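Local coordinates for D-galactonate dehydratase family member SEN1436 (Salmonella enterica subsp. enterica serovar Enteritidis, PDB 3TW9), which catalyses, with low efficiency in vitro, the magnesium-dependent dehydration of D-gluconate to 2-dehydro-3-deoxy-D-gluconate, as a member of the mandelate racemase/muconate lactonizing enzyme family, at residues A337-G351 against N363-E377. Sequence-based numbering, arbitrary orientation. Where two conformers were deposited one is given.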
loop_
_atom_site.group_PDB
_atom_site.type_symbol
_atom_site.label_atom_id
_atom_site.label_comp_id
_atom_site.label_asym_id
_atom_site.label_seq_id
_atom_site.Cartn_x
_atom_site.Cartn_y
_atom_site.Cartn_z
ATOM N N ALA C 337 1.326 -5.376 3.538
ATOM C CA ALA C 337 0.536 -6.313 2.712
ATOM C C ALA C 337 0.590 -5.889 1.238
ATOM O O ALA C 337 0.812 -6.706 0.355
ATOM C CB ALA C 337 -0.918 -6.333 3.193
ATOM N N VAL C 338 0.414 -4.594 1.001
ATOM C CA VAL C 338 0.519 -4.004 -0.345
ATOM C C VAL C 338 1.941 -4.106 -0.923
ATOM O O VAL C 338 2.115 -4.477 -2.086
ATOM C CB VAL C 338 0.028 -2.511 -0.347
ATOM C CG1 VAL C 338 0.452 -1.795 -1.628
ATOM C CG2 VAL C 338 -1.495 -2.429 -0.143
ATOM N N TYR C 339 2.962 -3.826 -0.108
ATOM C CA TYR C 339 4.359 -3.913 -0.582
ATOM C C TYR C 339 4.639 -5.383 -0.974
ATOM O O TYR C 339 5.189 -5.659 -2.017
ATOM C CB TYR C 339 5.339 -3.428 0.519
ATOM C CG TYR C 339 6.699 -3.016 -0.036
ATOM C CD1 TYR C 339 6.917 -1.719 -0.433
ATOM C CD2 TYR C 339 7.745 -3.937 -0.163
ATOM C CE1 TYR C 339 8.132 -1.323 -0.973
ATOM C CE2 TYR C 339 8.991 -3.550 -0.691
ATOM C CZ TYR C 339 9.164 -2.222 -1.084
ATOM O OH TYR C 339 10.352 -1.772 -1.636
ATOM N N SER C 340 4.156 -6.306 -0.152
ATOM C CA SER C 340 4.201 -7.744 -0.437
ATOM C C SER C 340 3.466 -8.125 -1.737
ATOM O O SER C 340 4.029 -8.858 -2.586
ATOM C CB SER C 340 3.680 -8.499 0.787
ATOM O OG SER C 340 4.582 -8.289 1.866
ATOM N N GLU C 341 2.276 -7.568 -1.943
ATOM C CA GLU C 341 1.438 -7.862 -3.132
ATOM C C GLU C 341 2.148 -7.603 -4.458
ATOM O O GLU C 341 2.113 -8.447 -5.376
ATOM C CB GLU C 341 0.161 -7.012 -3.082
ATOM C CG GLU C 341 -0.825 -7.300 -4.189
ATOM C CD GLU C 341 -1.957 -6.312 -4.212
ATOM O OE1 GLU C 341 -2.174 -5.618 -3.186
ATOM O OE2 GLU C 341 -2.612 -6.210 -5.273
ATOM N N LEU C 342 2.806 -6.443 -4.539
ATOM C CA LEU C 342 3.475 -6.038 -5.770
ATOM C C LEU C 342 4.704 -6.904 -6.035
ATOM O O LEU C 342 5.147 -7.005 -7.178
ATOM C CB LEU C 342 3.820 -4.544 -5.749
ATOM C CG LEU C 342 2.520 -3.733 -5.838
ATOM C CD1 LEU C 342 2.710 -2.247 -5.496
ATOM C CD2 LEU C 342 1.862 -3.915 -7.198
ATOM N N ASN C 343 5.222 -7.526 -4.972
ATOM C CA ASN C 343 6.323 -8.502 -5.076
ATOM C C ASN C 343 5.858 -9.952 -5.122
ATOM O O ASN C 343 6.673 -10.844 -5.044
ATOM C CB ASN C 343 7.302 -8.290 -3.917
ATOM C CG ASN C 343 8.198 -7.096 -4.161
ATOM O OD1 ASN C 343 9.055 -7.165 -5.031
ATOM N ND2 ASN C 343 7.967 -5.980 -3.443
ATOM N N GLY C 344 4.552 -10.196 -5.245
ATOM C CA GLY C 344 4.038 -11.606 -5.266
ATOM C C GLY C 344 4.215 -12.384 -3.950
ATOM O O GLY C 344 4.178 -13.604 -3.945
ATOM N N VAL C 345 4.448 -11.668 -2.854
ATOM C CA VAL C 345 4.626 -12.251 -1.523
ATOM C C VAL C 345 3.241 -12.235 -0.833
ATOM O O VAL C 345 2.501 -11.250 -0.939
ATOM C CB VAL C 345 5.702 -11.477 -0.729
ATOM C CG1 VAL C 345 5.773 -11.930 0.713
ATOM C CG2 VAL C 345 7.126 -11.639 -1.425
ATOM N N ARG C 346 2.880 -13.328 -0.155
ATOM C CA ARG C 346 1.543 -13.386 0.458
ATOM C C ARG C 346 1.571 -13.170 1.985
ATOM O O ARG C 346 2.622 -13.254 2.628
ATOM C CB ARG C 346 0.860 -14.707 0.056
ATOM C CG ARG C 346 0.698 -14.790 -1.468
ATOM C CD ARG C 346 -0.339 -15.820 -1.878
ATOM N NE ARG C 346 0.030 -17.183 -1.429
ATOM C CZ ARG C 346 -0.825 -18.209 -1.505
ATOM N NH1 ARG C 346 -2.040 -17.997 -2.013
ATOM N NH2 ARG C 346 -0.491 -19.419 -1.118
ATOM N N THR C 347 0.428 -12.841 2.564
ATOM C CA THR C 347 0.381 -12.528 4.005
ATOM C C THR C 347 0.113 -13.760 4.866
ATOM O O THR C 347 -0.586 -14.681 4.452
ATOM C CB THR C 347 -0.629 -11.414 4.292
ATOM O OG1 THR C 347 -1.962 -11.910 4.095
ATOM C CG2 THR C 347 -0.365 -10.208 3.394
ATOM N N ALA C 348 0.713 -13.794 6.051
ATOM C CA ALA C 348 0.455 -14.885 7.004
ATOM C C ALA C 348 0.592 -14.303 8.395
ATOM O O ALA C 348 1.441 -14.724 9.187
ATOM C CB ALA C 348 1.381 -16.075 6.771
ATOM N N TRP C 349 -0.309 -13.381 8.710
ATOM C CA TRP C 349 -0.178 -12.649 10.002
ATOM C C TRP C 349 -0.118 -13.603 11.176
ATOM O O TRP C 349 -0.789 -14.650 11.181
ATOM C CB TRP C 349 -1.340 -11.714 10.203
ATOM C CG TRP C 349 -1.567 -10.766 9.068
ATOM C CD1 TRP C 349 -2.734 -10.611 8.365
ATOM C CD2 TRP C 349 -0.622 -9.823 8.501
ATOM N NE1 TRP C 349 -2.576 -9.636 7.404
ATOM C CE2 TRP C 349 -1.299 -9.137 7.461
ATOM C CE3 TRP C 349 0.726 -9.498 8.770
ATOM C CZ2 TRP C 349 -0.685 -8.129 6.686
ATOM C CZ3 TRP C 349 1.355 -8.505 7.980
ATOM C CH2 TRP C 349 0.634 -7.823 6.963
ATOM N N HIS C 350 0.693 -13.243 12.169
ATOM C CA HIS C 350 0.877 -14.071 13.340
ATOM C C HIS C 350 -0.450 -14.242 14.081
ATOM O O HIS C 350 -1.143 -13.262 14.324
ATOM C CB HIS C 350 1.926 -13.452 14.251
ATOM C CG HIS C 350 2.508 -14.412 15.237
ATOM N ND1 HIS C 350 2.969 -14.005 16.470
ATOM C CD2 HIS C 350 2.667 -15.758 15.195
ATOM C CE1 HIS C 350 3.408 -15.059 17.137
ATOM N NE2 HIS C 350 3.255 -16.130 16.380
ATOM N N GLY C 351 -0.787 -15.499 14.383
ATOM C CA GLY C 351 -2.048 -15.826 15.080
ATOM C C GLY C 351 -1.872 -16.811 16.226
ATOM O O GLY C 351 -2.429 -17.930 16.198
ATOM N N ASN C 363 -6.257 -8.893 12.181
ATOM C CA ASN C 363 -5.636 -9.843 11.198
ATOM C C ASN C 363 -6.627 -10.184 10.117
ATOM O O ASN C 363 -6.295 -10.196 8.953
ATOM C CB ASN C 363 -5.232 -11.190 11.807
ATOM C CG ASN C 363 -3.992 -11.132 12.722
ATOM O OD1 ASN C 363 -3.325 -10.099 12.879
ATOM N ND2 ASN C 363 -3.684 -12.270 13.322
ATOM N N MET C 364 -7.859 -10.496 10.517
ATOM C CA MET C 364 -8.828 -11.042 9.576
ATOM C C MET C 364 -9.444 -9.991 8.664
ATOM O O MET C 364 -9.736 -10.279 7.517
ATOM C CB MET C 364 -9.877 -11.877 10.327
ATOM C CG MET C 364 -9.281 -13.175 10.865
ATOM S SD MET C 364 -10.507 -14.097 11.821
ATOM C CE MET C 364 -9.542 -15.551 12.255
ATOM N N HIS C 365 -9.624 -8.767 9.161
ATOM C CA HIS C 365 -10.015 -7.640 8.292
ATOM C C HIS C 365 -8.964 -7.313 7.234
ATOM O O HIS C 365 -9.296 -7.015 6.086
ATOM C CB HIS C 365 -10.346 -6.381 9.099
ATOM C CG HIS C 365 -11.679 -6.448 9.777
ATOM N ND1 HIS C 365 -12.818 -5.907 9.233
ATOM C CD2 HIS C 365 -12.064 -7.030 10.940
ATOM C CE1 HIS C 365 -13.845 -6.137 10.030
ATOM N NE2 HIS C 365 -13.416 -6.825 11.069
ATOM N N LEU C 366 -7.698 -7.364 7.634
ATOM C CA LEU C 366 -6.617 -7.314 6.645
ATOM C C LEU C 366 -6.736 -8.493 5.671
ATOM O O LEU C 366 -6.708 -8.292 4.454
ATOM C CB LEU C 366 -5.270 -7.321 7.360
ATOM C CG LEU C 366 -4.940 -6.035 8.135
ATOM C CD1 LEU C 366 -3.830 -6.317 9.100
ATOM C CD2 LEU C 366 -4.552 -4.871 7.218
ATOM N N ASP C 367 -6.895 -9.705 6.200
ATOM C CA ASP C 367 -6.939 -10.928 5.393
ATOM C C ASP C 367 -8.034 -10.834 4.317
ATOM O O ASP C 367 -7.811 -11.196 3.174
ATOM C CB ASP C 367 -7.303 -12.121 6.277
ATOM C CG ASP C 367 -6.187 -12.558 7.168
ATOM O OD1 ASP C 367 -4.986 -12.291 6.860
ATOM O OD2 ASP C 367 -6.500 -13.210 8.182
ATOM N N LEU C 368 -9.224 -10.373 4.708
ATOM C CA LEU C 368 -10.371 -10.330 3.787
ATOM C C LEU C 368 -10.190 -9.303 2.678
ATOM O O LEU C 368 -10.739 -9.465 1.574
ATOM C CB LEU C 368 -11.679 -10.075 4.571
ATOM C CG LEU C 368 -12.993 -10.765 4.214
ATOM C CD1 LEU C 368 -12.874 -12.285 3.992
ATOM C CD2 LEU C 368 -14.023 -10.462 5.297
ATOM N N SER C 369 -9.389 -8.264 2.940
ATOM C CA SER C 369 -9.212 -7.186 1.982
ATOM C C SER C 369 -7.903 -7.228 1.170
ATOM O O SER C 369 -7.654 -6.315 0.397
ATOM C CB SER C 369 -9.340 -5.818 2.671
ATOM O OG SER C 369 -8.413 -5.729 3.733
ATOM N N SER C 370 -7.062 -8.247 1.369
ATOM C CA SER C 370 -5.802 -8.354 0.624
ATOM C C SER C 370 -5.955 -9.374 -0.493
ATOM O O SER C 370 -6.306 -10.519 -0.234
ATOM C CB SER C 370 -4.620 -8.790 1.535
ATOM O OG SER C 370 -4.360 -7.822 2.556
ATOM N N PRO C 371 -5.654 -8.974 -1.749
ATOM C CA PRO C 371 -5.628 -9.973 -2.830
ATOM C C PRO C 371 -4.574 -11.041 -2.581
ATOM O O PRO C 371 -4.779 -12.208 -2.912
ATOM C CB PRO C 371 -5.246 -9.150 -4.074
ATOM C CG PRO C 371 -5.578 -7.792 -3.744
ATOM C CD PRO C 371 -5.440 -7.615 -2.263
ATOM N N ASN C 372 -3.461 -10.631 -1.966
ATOM C CA ASN C 372 -2.333 -11.525 -1.710
ATOM C C ASN C 372 -2.365 -12.165 -0.337
ATOM O O ASN C 372 -1.305 -12.531 0.219
ATOM C CB ASN C 372 -0.995 -10.764 -1.901
ATOM C CG ASN C 372 -0.857 -9.615 -0.921
ATOM O OD1 ASN C 372 -1.795 -8.868 -0.711
ATOM N ND2 ASN C 372 0.306 -9.474 -0.319
ATOM N N PHE C 373 -3.554 -12.306 0.252
ATOM C CA PHE C 373 -3.675 -13.154 1.452
ATOM C C PHE C 373 -3.136 -14.547 1.222
ATOM O O PHE C 373 -3.386 -15.171 0.166
ATOM C CB PHE C 373 -5.162 -13.236 1.856
ATOM C CG PHE C 373 -5.479 -14.352 2.811
ATOM C CD1 PHE C 373 -5.314 -14.180 4.178
ATOM C CD2 PHE C 373 -5.939 -15.579 2.339
ATOM C CE1 PHE C 373 -5.608 -15.235 5.075
ATOM C CE2 PHE C 373 -6.206 -16.613 3.214
ATOM C CZ PHE C 373 -6.073 -16.428 4.586
ATOM N N GLY C 374 -2.390 -15.065 2.207
ATOM C CA GLY C 374 -1.864 -16.436 2.101
ATOM C C GLY C 374 -2.595 -17.423 2.998
ATOM O O GLY C 374 -3.188 -18.410 2.507
ATOM N N ILE C 375 -2.523 -17.190 4.310
ATOM C CA ILE C 375 -3.151 -18.114 5.273
ATOM C C ILE C 375 -3.362 -17.382 6.591
ATOM O O ILE C 375 -2.679 -16.396 6.867
ATOM C CB ILE C 375 -2.344 -19.428 5.481
ATOM C CG1 ILE C 375 -3.216 -20.544 6.061
ATOM C CG2 ILE C 375 -1.101 -19.198 6.402
ATOM C CD1 ILE C 375 -4.325 -20.985 5.112
ATOM N N GLN C 376 -4.328 -17.832 7.394
ATOM C CA GLN C 376 -4.455 -17.313 8.764
ATOM C C GLN C 376 -4.250 -18.385 9.845
ATOM O O GLN C 376 -5.109 -19.249 10.082
ATOM C CB GLN C 376 -5.773 -16.583 8.987
ATOM C CG GLN C 376 -5.831 -15.828 10.323
ATOM C CD GLN C 376 -4.637 -14.895 10.474
ATOM O OE1 GLN C 376 -3.763 -15.099 11.343
ATOM N NE2 GLN C 376 -4.602 -13.864 9.653
ATOM N N GLU C 377 -3.097 -18.327 10.495
ATOM C CA GLU C 377 -2.835 -19.116 11.723
ATOM C C GLU C 377 -3.917 -18.784 12.732
ATOM O O GLU C 377 -4.289 -17.631 12.869
ATOM C CB GLU C 377 -1.476 -18.710 12.294
ATOM C CG GLU C 377 -1.023 -19.506 13.508
ATOM C CD GLU C 377 0.346 -19.062 13.995
ATOM O OE1 GLU C 377 0.731 -17.890 13.730
ATOM O OE2 GLU C 377 1.020 -19.888 14.631
HETATM O O HOH W 1 -2.587 -6.528 -0.068
HETATM O O HOH W 2 -2.484 -13.307 6.496
HETATM O O HOH W 3 -3.766 -9.556 4.738
HETATM O O HOH W 4 -1.139 -16.669 9.342
HETATM O O HOH W 5 -0.899 -10.462 14.222
HETATM O O HOH W 6 2.777 -18.995 16.539
#
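The indole of Trp349 lies over Leu366, whose CD1 meets one face near the rim, 4.1 Å from Trp349 CE2, while Thr347 CB covers the opposite face. Asp367 runs past the ring in the opposite direction, its carboxylate turned only 18° from the indole plane and OD1 brought 3.2 Å from Trp349 CD1. Ordered water serves the buried polar atoms: one molecule accepts from Trp349 NE1 and donates to Thr347 OG1, and another links Thr347 OG1, Trp349 N, Asp367 OD1 and Ile375 O.

Further toward the helix end, Asn372 reaches back to helix 330-342. With chi1 at 62°, its CG sits between the backbone N and carbonyl carbon, and the amide is directed across Glu341 CB. Its ND2 spends both hydrogens on backbone: a nearly straight bond to Val345 O (2.9 Å), in the amide plane, and a more bent one to Ala337 O, which Glu341 N reaches from the opposite face. The amide thus ties the Ala337 carbonyl to Val345 O beyond the Schellman motif at Gly344. Alongside, Thr347 N bonds to Asn372 O, and Thr347 O accepts from both Gly374 N and Ile375 N, holding the two chains in a single bridge.

At the far end, Asn363 ND2 donates to His350 O from above the carbonyl plane (2.9 Å). Gly351 N meets Glu377 OE1 at 2.9 Å from above the plane of that carboxylate, whose rotation Arg321 at OE1 and His152 at OE2 should limit. His350, just beyond strand 346-347 and bonded through ND1 to His323, lies beside Glu377 of strand 376-377, His350 CD2 3.2 Å from Glu377 OE1 and the planes 49° apart. Both are assigned to the substrate site, characteristically formed in the enolase-superfamily barrel at the C-terminal ends of the strands.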